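Local coordinates for protein dihydrolipoyl dehydrogenase (PDB 6UZI) that probably catalyses the NAD(+)-dependent reoxidation of lipoyl-bearing protein lysines from their dihydrolipoyl form, using one FAD per subunit, at residues I193-G198 and M238-S243; L197-L202 and K231-Q236; A15-G20 and T129-T134; T148-G153 and D286-E291. One frame throughout, in Å; residues are numbered along the deposited sequence.

Interaction 1 (I193-G198 and M238-S243); sequences IGLELG and MKFMLS. With FAD (flavin-adenine dinucleotide), chain E.
Leu195 turns its CD2 methyl onto the edge of the Phe240 ring: CD2 lies 3.8 Å from CE2 and close to the ring plane, so it meets the rim and not a face, and the two side chains cross at about a right angle. The same methyl is 4.2 Å from Met238 SD. Met238 continues past it to the helix backbone, where its terminal CE stands 3.6 Å from Gly198 C and 4.1 Å from Leu195 O. CG of Met238 is anti to its own backbone N (chi1 -157°), and the bend at chi3 (-72°) then swings CE onto the glycine. No hydrogen bond crosses the contact. Around this first shell, Leu229 of helix 223-236 touches Leu195, while Val208 and Val210 of the adjacent strand 207-211 back Met238. The segments belong to helix 192-203 and edge strand 239-241 of a Rossmann-type domain whose glycine-rich motif, predicted to bind NAD(+), ends with Gly194 in the first turn of the helix. On a separate side of the helix, Ile193 reaches the dimethylbenzene ring of the flavin, CD1 to FAD C8 being 3.5 Å. One short helix therefore carries two apolar surfaces. With neither polar pairing nor charge across it, the helix-to-strand join depends on methyl, thioether and ring-edge packing and on a methionine methyl laid on the helix backbone.

Interaction 2 (L197-L202 and K231-Q236); sequences LGSVYL and KTLKKQ
Two neighbouring helices of the Rossmann-type domain predicted to bind NAD(+), 192-203 and 223-236, lean on each other through Leu202 against Gln236 and Ser199 against Leu233. Each pair has its CA atoms 8.0 Å apart, and no hydrogen bond links the segments. Leu202 makes the contact nearer the C-terminal ends of both segments: its CG is anti to the backbone N (chi1 177°), which lets CD2 approach both Gln236 CB at 3.8 Å and Gln236 O at 3.3 Å. It thus packs on the root and backbone of the glutamine and not on the amide. The extended glutamine side chain runs back along its own helix by one turn, where Gln236 NE2 donates to Thr232 OG1 over 3.1 Å with the hydroxyl oxygen near the amide plane; the N-H...O angle of 141° makes the bond noticeably bent. A weak second hydrogen bond joins NE2 to Trp362 O. Thr232 OG1 is also bonded to Asp402 OD2, and the other oxygen of Asp402 forms a salt bridge with Lys235 NZ, consistent with a link to the dimerisation region. The second point is apolar on one side only. Ser199 presents a hydroxyl already hydrogen-bonded to Leu195 O, one turn back in its own helix, and the Leu233 methyl comes against it, with CD2 3.9 Å from Ser199 OG.

Interaction 3 (A15-G20 and T129-T134); sequences AVIGSG and TQIKVT. With FAD (flavin-adenine dinucleotide), chain E.
Apolar packing between two sheets joins Ala15 and Ile17 to Ile131 in the FAD-binding Rossmann domain. Strand 14-17 is the middle strand of the parallel sheet, whereas strand 130-134 belongs to the antiparallel beta-meander beside it; the nearest CA atoms, of Ala15 and Ile131, are 8.7 Å apart and no hydrogen bond passes between the segments. Ile131 supplies both contacts from its two branches. Its CD1 abuts Ala15 CB at 3.7 Å, and its CG2 meets Ile17 CD1 more loosely at 4.3 Å. Phe125, on the next strand of the meander, touches both isoleucines and extends the apolar layer. Beyond Ile17 the chain enters the glycine-rich turn, with Gly18 and Gly20 the first two glycines of the GxGxxG pattern and Gly20 the N-cap of helix 21-32. Gly18 adopts phi 114° and psi 131°, a backbone conformation that by itself calls for glycine, and its CA passes 3.1 Å from FAD O4B of the adenosine ribose. Ile17 spans both environments: CG1 is anti to its carbonyl carbon (chi1 -54°) and carries CD1 toward the meander, while the other branch sets CG2 over the adenine face, 3.6 Å from FAD N1A.

Interaction 4 (T148-G153 and D286-E291); sequences TIIATG and DGLGLE. With FAD (flavin-adenine dinucleotide), chain E.
Leu288, held between two glycines of positive phi (77° at Gly287, 68° at Gly289), packs on protein and cofactor at once. CD2 lies against Ile150 CG2 at 3.7 Å and Thr152 CG2 at 3.9 Å, covering residues two apart in the chain; CD1 touches Thr152 CG2 as well, at 3.9 Å, and comes within 3.8 Å of the adenine amino atom FAD N6A. With Thr152 the leucine meets tip to tip, whereas it slants across Ile150. A second leucine, Leu290, adds its CD2 at 3.8 Å from Ile150 CD1, which has Leu288 CD2 only at its margin. Ile150 ends strand 148-150 of the parallel sheet in the FAD-binding Rossmann domain, and the 286-291 loop covers that end after the chain has run through the domain predicted to bind NAD(+). No hydrogen bond connects the segments. Phe125 of strand 122-125 touches both Ile150 and Leu290, and Ile17 of the neighbouring strand touches Leu288 and Thr152, widening the apolar layer over one face of the adenine. Thr152 is oriented by its hydroxyl: OG1 sits in the crowded position between backbone N and carbonyl carbon (chi1 53°) and is hydrogen-bonded to Tyr284 O. The methyl is thereby turned onto that face, with Thr152 CG2 3.4 Å from FAD N7A. One residue on, Gly153 CA stands 3.2 Å from the bridging pyrophosphate oxygen FAD O3P.

How the interactions relate
Starting from the N terminus, interaction 3 closes first, bringing 129-134 back to 15-20. Interaction 4 opens at 148-153 and closes only at 286-291; the long excursion between contains interactions 1 and 2. Both start on helix 192-203, and interaction 2 closes within the span of interaction 1; together they join two helices and the edge strand of the domain predicted to bind NAD(+), with a probable Met238 N to Leu233 O bond between them. Interactions 3 and 4 attach the meander and 286-291 to neighbouring strands of the FAD domain's parallel sheet. Interactions 1 and 3 have centres about 37 Å apart, yet interactions 1, 3 and 4 all touch the same extended FAD.

Interaction 1 (I193-G198 and M238-S243)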
# COMPACT_ATOMS: atom_id res chain seq x y z
N ILE A 193 7.83 -18.58 7.31
CA ILE A 193 8.63 -18.91 6.13
C ILE A 193 7.97 -20.04 5.34
O ILE A 193 7.90 -20.00 4.10
CB ILE A 193 10.05 -19.28 6.56
CG1 ILE A 193 10.74 -18.08 7.23
CG2 ILE A 193 10.83 -19.76 5.37
CD1 ILE A 193 12.07 -18.43 7.86
N GLY A 194 7.50 -21.07 6.04
CA GLY A 194 6.87 -22.18 5.34
C GLY A 194 5.64 -21.75 4.56
O GLY A 194 5.46 -22.15 3.41
N LEU A 195 4.79 -20.91 5.16
CA LEU A 195 3.60 -20.43 4.46
C LEU A 195 3.97 -19.55 3.26
O LEU A 195 3.30 -19.61 2.22
CB LEU A 195 2.69 -19.66 5.41
CG LEU A 195 2.06 -20.40 6.58
CD1 LEU A 195 1.25 -19.44 7.44
CD2 LEU A 195 1.18 -21.53 6.07
N GLU A 196 5.02 -18.73 3.39
CA GLU A 196 5.40 -17.87 2.27
C GLU A 196 5.95 -18.70 1.11
O GLU A 196 5.48 -18.57 -0.03
CB GLU A 196 6.42 -16.84 2.73
CG GLU A 196 5.83 -15.66 3.48
CD GLU A 196 6.90 -14.67 3.95
OE1 GLU A 196 8.08 -14.84 3.57
OE2 GLU A 196 6.56 -13.74 4.71
N LEU A 197 6.93 -19.57 1.38
CA LEU A 197 7.51 -20.39 0.32
C LEU A 197 6.51 -21.42 -0.19
O LEU A 197 6.57 -21.80 -1.36
CB LEU A 197 8.78 -21.07 0.81
CG LEU A 197 9.89 -20.07 1.14
CD1 LEU A 197 11.16 -20.78 1.54
CD2 LEU A 197 10.13 -19.14 -0.03
N GLY A 198 5.61 -21.89 0.66
CA GLY A 198 4.53 -22.73 0.18
C GLY A 198 3.65 -22.01 -0.81
O GLY A 198 3.24 -22.57 -1.83
N MET A 238 -3.80 -24.74 -0.88
CA MET A 238 -2.94 -25.29 0.15
C MET A 238 -3.74 -26.21 1.06
O MET A 238 -4.90 -25.94 1.39
CB MET A 238 -2.28 -24.17 0.96
CG MET A 238 -0.98 -24.59 1.66
SD MET A 238 -0.10 -23.19 2.38
CE MET A 238 0.54 -22.34 0.94
N LYS A 239 -3.13 -27.32 1.46
CA LYS A 239 -3.73 -28.26 2.38
C LYS A 239 -3.07 -28.13 3.75
O LYS A 239 -1.89 -27.81 3.85
CB LYS A 239 -3.60 -29.71 1.87
CG LYS A 239 -4.30 -29.99 0.54
CD LYS A 239 -5.77 -30.35 0.75
CE LYS A 239 -6.53 -30.44 -0.57
NZ LYS A 239 -6.91 -29.09 -1.12
N PHE A 240 -3.86 -28.33 4.81
CA PHE A 240 -3.38 -28.16 6.17
C PHE A 240 -3.72 -29.38 7.01
O PHE A 240 -4.89 -29.77 7.10
CB PHE A 240 -3.98 -26.91 6.81
CG PHE A 240 -3.48 -25.63 6.21
CD1 PHE A 240 -4.14 -25.05 5.15
CD2 PHE A 240 -2.34 -25.03 6.71
CE1 PHE A 240 -3.67 -23.87 4.59
CE2 PHE A 240 -1.87 -23.86 6.16
CZ PHE A 240 -2.54 -23.28 5.09
N MET A 241 -2.70 -29.94 7.66
CA MET A 241 -2.82 -31.04 8.62
C MET A 241 -2.35 -30.49 9.96
O MET A 241 -1.17 -30.60 10.30
CB MET A 241 -2.03 -32.23 8.17
CG MET A 241 -2.70 -33.03 7.06
SD MET A 241 -1.70 -34.44 6.57
CE MET A 241 -2.32 -34.74 4.91
N LEU A 242 -3.25 -29.87 10.70
CA LEU A 242 -2.90 -29.22 11.96
C LEU A 242 -2.98 -30.20 13.12
O LEU A 242 -3.50 -31.31 13.00
CB LEU A 242 -3.83 -28.03 12.20
CG LEU A 242 -3.91 -26.96 11.11
CD1 LEU A 242 -4.74 -25.76 11.55
CD2 LEU A 242 -2.52 -26.51 10.68
N SER A 243 -2.43 -29.77 14.27
CA SER A 243 -2.43 -30.55 15.51
C SER A 243 -1.88 -31.96 15.30
O SER A 243 -2.42 -32.95 15.80
CB SER A 243 -3.83 -30.62 16.12
OG SER A 243 -4.37 -29.32 16.36
PA FAD E . 21.00 -11.76 10.83
O1A FAD E . 20.30 -11.17 9.66
O2A FAD E . 20.36 -13.11 11.16
O5B FAD E . 22.51 -12.06 10.42
C5B FAD E . 23.53 -11.74 11.37
C4B FAD E . 24.87 -11.93 10.69
O4B FAD E . 25.88 -12.22 11.68
C3B FAD E . 24.94 -13.05 9.65
O3B FAD E . 25.21 -12.48 8.38
C2B FAD E . 26.13 -13.92 10.11
O2B FAD E . 26.94 -14.36 9.03
C1B FAD E . 26.88 -12.96 11.04
N9A FAD E . 27.68 -13.60 12.07
C8A FAD E . 27.24 -14.49 13.02
N7A FAD E . 28.16 -14.86 13.87
C5A FAD E . 29.29 -14.17 13.46
C6A FAD E . 30.61 -14.13 13.95
N6A FAD E . 31.02 -14.78 15.04
N1A FAD E . 31.50 -13.35 13.29
C2A FAD E . 31.08 -12.67 12.22
N3A FAD E . 29.87 -12.62 11.67
C4A FAD E . 29.01 -13.40 12.34
N1 FAD E . 12.00 -10.74 8.71
C2 FAD E . 11.18 -9.70 8.41
O2 FAD E . 11.11 -8.71 9.13
N3 FAD E . 10.42 -9.74 7.25
C4 FAD E . 10.40 -10.77 6.33
O4 FAD E . 9.69 -10.70 5.33
C4X FAD E . 11.27 -11.87 6.66
N5 FAD E . 11.34 -12.87 5.83
C5X FAD E . 12.22 -13.89 6.13
C6 FAD E . 12.36 -14.95 5.23
C7 FAD E . 13.28 -15.96 5.45
C7M FAD E . 13.41 -17.07 4.44
C8 FAD E . 14.09 -15.93 6.60
C8M FAD E . 15.14 -16.99 6.84
C9 FAD E . 13.94 -14.90 7.52
C9A FAD E . 13.02 -13.88 7.29
N10 FAD E . 12.90 -12.78 8.17
C10 FAD E . 12.03 -11.76 7.88
C1' FAD E . 13.71 -12.70 9.38
C2' FAD E . 14.93 -11.80 9.20
O2' FAD E . 15.89 -12.41 8.33
C3' FAD E . 15.58 -11.46 10.55
O3' FAD E . 14.57 -11.12 11.49
C4' FAD E . 16.58 -10.31 10.44
O4' FAD E . 17.51 -10.63 9.41
C5' FAD E . 17.29 -10.02 11.75
O5' FAD E . 18.69 -9.97 11.42
P FAD E . 19.88 -9.58 12.45
O1P FAD E . 20.59 -8.30 12.16
O2P FAD E . 19.49 -9.68 13.91
O3P FAD E . 20.82 -10.83 12.12

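Interaction 2 (L197-L202 and K231-Q236)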
# COMPACT_ATOMS: atom_id res chain seq x y z
N LEU A 197 6.93 -19.57 1.38
CA LEU A 197 7.51 -20.39 0.32
C LEU A 197 6.51 -21.42 -0.19
O LEU A 197 6.57 -21.80 -1.36
CB LEU A 197 8.78 -21.07 0.81
CG LEU A 197 9.89 -20.07 1.14
CD1 LEU A 197 11.16 -20.78 1.54
CD2 LEU A 197 10.13 -19.14 -0.03
N GLY A 198 5.61 -21.89 0.66
CA GLY A 198 4.53 -22.73 0.18
C GLY A 198 3.65 -22.01 -0.81
O GLY A 198 3.24 -22.57 -1.83
N SER A 199 3.35 -20.73 -0.54
CA SER A 199 2.57 -19.95 -1.50
C SER A 199 3.29 -19.81 -2.83
O SER A 199 2.66 -19.87 -3.89
CB SER A 199 2.24 -18.57 -0.93
OG SER A 199 1.51 -18.66 0.27
N VAL A 200 4.61 -19.61 -2.79
CA VAL A 200 5.38 -19.48 -4.02
C VAL A 200 5.15 -20.69 -4.91
O VAL A 200 4.71 -20.56 -6.07
CB VAL A 200 6.88 -19.30 -3.70
CG1 VAL A 200 7.72 -19.52 -4.95
CG2 VAL A 200 7.14 -17.93 -3.11
N TYR A 201 5.39 -21.88 -4.38
CA TYR A 201 5.35 -23.06 -5.23
C TYR A 201 3.92 -23.56 -5.46
O TYR A 201 3.65 -24.16 -6.51
CB TYR A 201 6.24 -24.16 -4.63
CG TYR A 201 7.71 -23.78 -4.68
CD1 TYR A 201 8.40 -23.40 -3.53
CD2 TYR A 201 8.39 -23.77 -5.88
CE1 TYR A 201 9.74 -23.04 -3.57
CE2 TYR A 201 9.73 -23.41 -5.94
CZ TYR A 201 10.39 -23.05 -4.78
OH TYR A 201 11.71 -22.70 -4.85
N LEU A 202 2.99 -23.28 -4.54
CA LEU A 202 1.59 -23.55 -4.82
C LEU A 202 1.16 -22.84 -6.10
O LEU A 202 0.53 -23.44 -6.98
CB LEU A 202 0.71 -23.11 -3.65
CG LEU A 202 -0.79 -23.29 -3.87
CD1 LEU A 202 -1.21 -24.73 -3.72
CD2 LEU A 202 -1.57 -22.42 -2.91
N LYS A 231 -8.30 -19.76 5.78
CA LYS A 231 -9.44 -19.78 4.87
C LYS A 231 -9.04 -19.43 3.44
O LYS A 231 -9.47 -20.09 2.48
CB LYS A 231 -10.52 -18.82 5.38
CG LYS A 231 -11.77 -18.75 4.54
CD LYS A 231 -12.74 -17.74 5.14
CE LYS A 231 -13.57 -17.08 4.05
NZ LYS A 231 -14.56 -16.08 4.57
N THR A 232 -8.19 -18.41 3.26
CA THR A 232 -7.84 -17.99 1.91
C THR A 232 -6.78 -18.91 1.31
O THR A 232 -6.81 -19.18 0.11
CB THR A 232 -7.37 -16.51 1.91
OG1 THR A 232 -7.02 -16.11 0.58
CG2 THR A 232 -6.17 -16.29 2.82
N LEU A 233 -5.85 -19.39 2.12
CA LEU A 233 -4.83 -20.29 1.60
C LEU A 233 -5.44 -21.63 1.17
O LEU A 233 -5.04 -22.19 0.15
CB LEU A 233 -3.73 -20.48 2.65
CG LEU A 233 -2.79 -19.28 2.82
CD1 LEU A 233 -1.74 -19.54 3.89
CD2 LEU A 233 -2.13 -18.91 1.51
N LYS A 234 -6.44 -22.12 1.91
CA LYS A 234 -7.17 -23.31 1.45
C LYS A 234 -7.85 -23.03 0.12
O LYS A 234 -7.82 -23.88 -0.79
CB LYS A 234 -8.23 -23.76 2.47
CG LYS A 234 -7.75 -24.49 3.75
CD LYS A 234 -8.95 -25.18 4.45
CE LYS A 234 -8.62 -25.71 5.85
NZ LYS A 234 -7.87 -26.99 5.84
N LYS A 235 -8.44 -21.85 -0.02
CA LYS A 235 -9.10 -21.48 -1.26
C LYS A 235 -8.12 -21.47 -2.42
O LYS A 235 -8.50 -21.74 -3.56
CB LYS A 235 -9.79 -20.12 -1.10
CG LYS A 235 -10.66 -19.68 -2.26
CD LYS A 235 -11.30 -18.33 -1.95
CE LYS A 235 -10.59 -17.18 -2.63
NZ LYS A 235 -11.56 -16.09 -2.95
N GLN A 236 -6.84 -21.19 -2.14
CA GLN A 236 -5.81 -21.16 -3.16
C GLN A 236 -5.24 -22.54 -3.47
O GLN A 236 -4.48 -22.67 -4.43
CB GLN A 236 -4.68 -20.24 -2.70
CG GLN A 236 -5.14 -18.82 -2.51
CD GLN A 236 -4.08 -17.94 -1.88
OE1 GLN A 236 -2.88 -18.15 -2.07
NE2 GLN A 236 -4.53 -16.98 -1.08

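Interaction 3 (A15-G20 and T129-T134)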
# COMPACT_ATOMS: atom_id res chain seq x y z
N ALA A 15 32.58 -1.84 17.71
CA ALA A 15 32.65 -2.98 16.81
C ALA A 15 31.27 -3.61 16.74
O ALA A 15 30.56 -3.69 17.75
CB ALA A 15 33.67 -4.02 17.27
N VAL A 16 30.89 -4.03 15.54
CA VAL A 16 29.60 -4.66 15.30
C VAL A 16 29.88 -6.03 14.72
O VAL A 16 30.49 -6.14 13.65
CB VAL A 16 28.72 -3.82 14.35
CG1 VAL A 16 27.38 -4.48 14.14
CG2 VAL A 16 28.55 -2.40 14.90
N ILE A 17 29.46 -7.06 15.43
CA ILE A 17 29.65 -8.44 14.98
C ILE A 17 28.34 -8.89 14.37
O ILE A 17 27.34 -9.05 15.07
CB ILE A 17 30.10 -9.36 16.12
CG1 ILE A 17 31.36 -8.79 16.79
CG2 ILE A 17 30.38 -10.75 15.59
CD1 ILE A 17 31.82 -9.60 17.96
N GLY A 18 28.33 -9.08 13.05
CA GLY A 18 27.13 -9.44 12.32
C GLY A 18 26.72 -8.33 11.38
O GLY A 18 26.67 -7.17 11.79
N SER A 19 26.44 -8.65 10.12
CA SER A 19 26.11 -7.64 9.13
C SER A 19 24.67 -7.75 8.64
O SER A 19 24.35 -7.35 7.51
CB SER A 19 27.09 -7.70 7.96
OG SER A 19 26.85 -8.84 7.15
N GLY A 20 23.77 -8.28 9.48
CA GLY A 20 22.38 -8.30 9.16
C GLY A 20 21.77 -6.91 9.27
O GLY A 20 22.47 -5.93 9.56
N THR A 129 37.16 -6.42 25.40
CA THR A 129 37.64 -5.31 24.60
C THR A 129 38.45 -5.74 23.38
O THR A 129 38.60 -4.94 22.45
CB THR A 129 38.45 -4.39 25.53
OG1 THR A 129 37.59 -3.34 26.01
CG2 THR A 129 39.74 -3.83 24.92
N GLN A 130 38.87 -7.01 23.30
CA GLN A 130 39.60 -7.54 22.16
C GLN A 130 38.75 -8.56 21.42
O GLN A 130 38.05 -9.37 22.04
CB GLN A 130 40.92 -8.18 22.61
CG GLN A 130 42.01 -7.16 22.86
CD GLN A 130 42.82 -7.45 24.10
OE1 GLN A 130 42.29 -7.85 25.14
NE2 GLN A 130 44.13 -7.24 24.00
N ILE A 131 38.81 -8.51 20.09
CA ILE A 131 38.04 -9.40 19.23
C ILE A 131 38.98 -9.98 18.18
O ILE A 131 39.69 -9.23 17.49
CB ILE A 131 36.87 -8.65 18.54
CG1 ILE A 131 35.89 -8.09 19.58
CG2 ILE A 131 36.15 -9.56 17.57
CD1 ILE A 131 35.08 -6.89 19.09
N LYS A 132 39.00 -11.31 18.07
CA LYS A 132 39.78 -11.99 17.04
C LYS A 132 38.93 -12.15 15.79
O LYS A 132 37.77 -12.56 15.87
CB LYS A 132 40.25 -13.36 17.53
CG LYS A 132 41.08 -14.13 16.51
CD LYS A 132 41.02 -15.64 16.72
CE LYS A 132 41.99 -16.13 17.80
NZ LYS A 132 41.74 -17.56 18.15
N VAL A 133 39.52 -11.83 14.64
CA VAL A 133 38.84 -11.93 13.35
C VAL A 133 39.59 -12.96 12.51
O VAL A 133 40.71 -12.69 12.04
CB VAL A 133 38.77 -10.57 12.62
CG1 VAL A 133 38.02 -10.71 11.30
CG2 VAL A 133 38.13 -9.52 13.51
N THR A 134 38.99 -14.12 12.32
CA THR A 134 39.61 -15.22 11.59
C THR A 134 39.09 -15.25 10.16
O THR A 134 37.89 -15.40 9.93
CB THR A 134 39.34 -16.55 12.28
OG1 THR A 134 39.65 -16.44 13.67
CG2 THR A 134 40.20 -17.63 11.67
PA FAD E . 21.00 -11.76 10.83
O1A FAD E . 20.30 -11.17 9.66
O2A FAD E . 20.36 -13.11 11.16
O5B FAD E . 22.51 -12.06 10.42
C5B FAD E . 23.53 -11.74 11.37
C4B FAD E . 24.87 -11.93 10.69
O4B FAD E . 25.88 -12.22 11.68
C3B FAD E . 24.94 -13.05 9.65
O3B FAD E . 25.21 -12.48 8.38
C2B FAD E . 26.13 -13.92 10.11
O2B FAD E . 26.94 -14.36 9.03
C1B FAD E . 26.88 -12.96 11.04
N9A FAD E . 27.68 -13.60 12.07
C8A FAD E . 27.24 -14.49 13.02
N7A FAD E . 28.16 -14.86 13.87
C5A FAD E . 29.29 -14.17 13.46
C6A FAD E . 30.61 -14.13 13.95
N6A FAD E . 31.02 -14.78 15.04
N1A FAD E . 31.50 -13.35 13.29
C2A FAD E . 31.08 -12.67 12.22
N3A FAD E . 29.87 -12.62 11.67
C4A FAD E . 29.01 -13.40 12.34
N1 FAD E . 12.00 -10.74 8.71
C2 FAD E . 11.18 -9.70 8.41
O2 FAD E . 11.11 -8.71 9.13
N3 FAD E . 10.42 -9.74 7.25
C4 FAD E . 10.40 -10.77 6.33
O4 FAD E . 9.69 -10.70 5.33
C4X FAD E . 11.27 -11.87 6.66
N5 FAD E . 11.34 -12.87 5.83
C5X FAD E . 12.22 -13.89 6.13
C6 FAD E . 12.36 -14.95 5.23
C7 FAD E . 13.28 -15.96 5.45
C7M FAD E . 13.41 -17.07 4.44
C8 FAD E . 14.09 -15.93 6.60
C8M FAD E . 15.14 -16.99 6.84
C9 FAD E . 13.94 -14.90 7.52
C9A FAD E . 13.02 -13.88 7.29
N10 FAD E . 12.90 -12.78 8.17
C10 FAD E . 12.03 -11.76 7.88
C1' FAD E . 13.71 -12.70 9.38
C2' FAD E . 14.93 -11.80 9.20
O2' FAD E . 15.89 -12.41 8.33
C3' FAD E . 15.58 -11.46 10.55
O3' FAD E . 14.57 -11.12 11.49
C4' FAD E . 16.58 -10.31 10.44
O4' FAD E . 17.51 -10.63 9.41
C5' FAD E . 17.29 -10.02 11.75
O5' FAD E . 18.69 -9.97 11.42
P FAD E . 19.88 -9.58 12.45
O1P FAD E . 20.59 -8.30 12.16
O2P FAD E . 19.49 -9.68 13.91
O3P FAD E . 20.82 -10.83 12.12

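Interaction 4 (T148-G153 and D286-E291)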
# COMPACT_ATOMS: atom_id res chain seq x y z
N THR A 148 31.13 -2.87 21.92
CA THR A 148 30.82 -3.91 20.95
C THR A 148 29.32 -4.15 20.91
O THR A 148 28.68 -4.26 21.96
CB THR A 148 31.52 -5.24 21.29
OG1 THR A 148 32.92 -5.02 21.51
CG2 THR A 148 31.35 -6.24 20.16
N ILE A 149 28.78 -4.26 19.70
CA ILE A 149 27.37 -4.55 19.50
C ILE A 149 27.27 -5.93 18.86
O ILE A 149 27.67 -6.12 17.71
CB ILE A 149 26.68 -3.50 18.62
CG1 ILE A 149 26.87 -2.10 19.22
CG2 ILE A 149 25.21 -3.80 18.49
CD1 ILE A 149 26.40 -1.00 18.30
N ILE A 150 26.72 -6.89 19.61
CA ILE A 150 26.51 -8.24 19.11
C ILE A 150 25.28 -8.27 18.22
O ILE A 150 24.17 -7.94 18.67
CB ILE A 150 26.37 -9.24 20.26
CG1 ILE A 150 27.63 -9.28 21.12
CG2 ILE A 150 26.05 -10.62 19.73
CD1 ILE A 150 27.49 -10.21 22.31
N ALA A 151 25.45 -8.67 16.97
CA ALA A 151 24.33 -8.72 16.04
C ALA A 151 24.43 -9.97 15.17
O ALA A 151 24.25 -9.93 13.96
CB ALA A 151 24.29 -7.46 15.18
N THR A 152 24.67 -11.11 15.81
CA THR A 152 24.96 -12.35 15.10
C THR A 152 23.71 -13.06 14.59
O THR A 152 23.82 -14.03 13.84
CB THR A 152 25.77 -13.29 16.01
OG1 THR A 152 25.09 -13.46 17.26
CG2 THR A 152 27.15 -12.71 16.27
N GLY A 153 22.52 -12.59 14.98
CA GLY A 153 21.32 -13.06 14.33
C GLY A 153 20.90 -14.46 14.74
O GLY A 153 21.09 -14.90 15.88
N ASP A 286 27.26 -19.38 17.95
CA ASP A 286 28.37 -20.32 17.85
C ASP A 286 29.65 -19.60 17.47
O ASP A 286 29.67 -18.80 16.53
CB ASP A 286 28.06 -21.40 16.80
CG ASP A 286 26.97 -22.36 17.23
OD1 ASP A 286 26.58 -22.31 18.41
OD2 ASP A 286 26.51 -23.15 16.39
N GLY A 287 30.72 -19.89 18.21
CA GLY A 287 32.04 -19.37 17.89
C GLY A 287 32.28 -17.93 18.25
O GLY A 287 33.34 -17.39 17.90
N LEU A 288 31.34 -17.28 18.93
CA LEU A 288 31.42 -15.87 19.27
C LEU A 288 32.36 -15.59 20.44
O LEU A 288 32.70 -14.43 20.68
CB LEU A 288 30.02 -15.34 19.58
CG LEU A 288 29.82 -13.83 19.71
CD1 LEU A 288 30.35 -13.15 18.46
CD2 LEU A 288 28.35 -13.52 19.88
N GLY A 289 32.79 -16.62 21.17
CA GLY A 289 33.71 -16.45 22.28
C GLY A 289 33.13 -15.72 23.47
O GLY A 289 33.88 -15.09 24.22
N LEU A 290 31.83 -15.89 23.72
CA LEU A 290 31.16 -15.17 24.80
C LEU A 290 31.75 -15.51 26.17
O LEU A 290 31.76 -14.66 27.06
CB LEU A 290 29.67 -15.50 24.78
CG LEU A 290 28.80 -15.06 23.60
CD1 LEU A 290 27.38 -15.58 23.78
CD2 LEU A 290 28.77 -13.56 23.46
N GLU A 291 32.24 -16.74 26.35
CA GLU A 291 32.85 -17.10 27.63
C GLU A 291 34.09 -16.26 27.91
O GLU A 291 34.37 -15.95 29.08
CB GLU A 291 33.19 -18.60 27.65
CG GLU A 291 34.29 -19.07 26.67
CD GLU A 291 33.79 -19.32 25.24
OE1 GLU A 291 32.55 -19.27 25.00
OE2 GLU A 291 34.64 -19.57 24.35
PA FAD E . 21.00 -11.76 10.83
O1A FAD E . 20.30 -11.17 9.66
O2A FAD E . 20.36 -13.11 11.16
O5B FAD E . 22.51 -12.06 10.42
C5B FAD E . 23.53 -11.74 11.37
C4B FAD E . 24.87 -11.93 10.69
O4B FAD E . 25.88 -12.22 11.68
C3B FAD E . 24.94 -13.05 9.65
O3B FAD E . 25.21 -12.48 8.38
C2B FAD E . 26.13 -13.92 10.11
O2B FAD E . 26.94 -14.36 9.03
C1B FAD E . 26.88 -12.96 11.04
N9A FAD E . 27.68 -13.60 12.07
C8A FAD E . 27.24 -14.49 13.02
N7A FAD E . 28.16 -14.86 13.87
C5A FAD E . 29.29 -14.17 13.46
C6A FAD E . 30.61 -14.13 13.95
N6A FAD E . 31.02 -14.78 15.04
N1A FAD E . 31.50 -13.35 13.29
C2A FAD E . 31.08 -12.67 12.22
N3A FAD E . 29.87 -12.62 11.67
C4A FAD E . 29.01 -13.40 12.34
N1 FAD E . 12.00 -10.74 8.71
C2 FAD E . 11.18 -9.70 8.41
O2 FAD E . 11.11 -8.71 9.13
N3 FAD E . 10.42 -9.74 7.25
C4 FAD E . 10.40 -10.77 6.33
O4 FAD E . 9.69 -10.70 5.33
C4X FAD E . 11.27 -11.87 6.66
N5 FAD E . 11.34 -12.87 5.83
C5X FAD E . 12.22 -13.89 6.13
C6 FAD E . 12.36 -14.95 5.23
C7 FAD E . 13.28 -15.96 5.45
C7M FAD E . 13.41 -17.07 4.44
C8 FAD E . 14.09 -15.93 6.60
C8M FAD E . 15.14 -16.99 6.84
C9 FAD E . 13.94 -14.90 7.52
C9A FAD E . 13.02 -13.88 7.29
N10 FAD E . 12.90 -12.78 8.17
C10 FAD E . 12.03 -11.76 7.88
C1' FAD E . 13.71 -12.70 9.38
C2' FAD E . 14.93 -11.80 9.20
O2' FAD E . 15.89 -12.41 8.33
C3' FAD E . 15.58 -11.46 10.55
O3' FAD E . 14.57 -11.12 11.49
C4' FAD E . 16.58 -10.31 10.44
O4' FAD E . 17.51 -10.63 9.41
C5' FAD E . 17.29 -10.02 11.75
O5' FAD E . 18.69 -9.97 11.42
P FAD E . 19.88 -9.58 12.45
O1P FAD E . 20.59 -8.30 12.16
O2P FAD E . 19.49 -9.68 13.91
O3P FAD E . 20.82 -10.83 12.12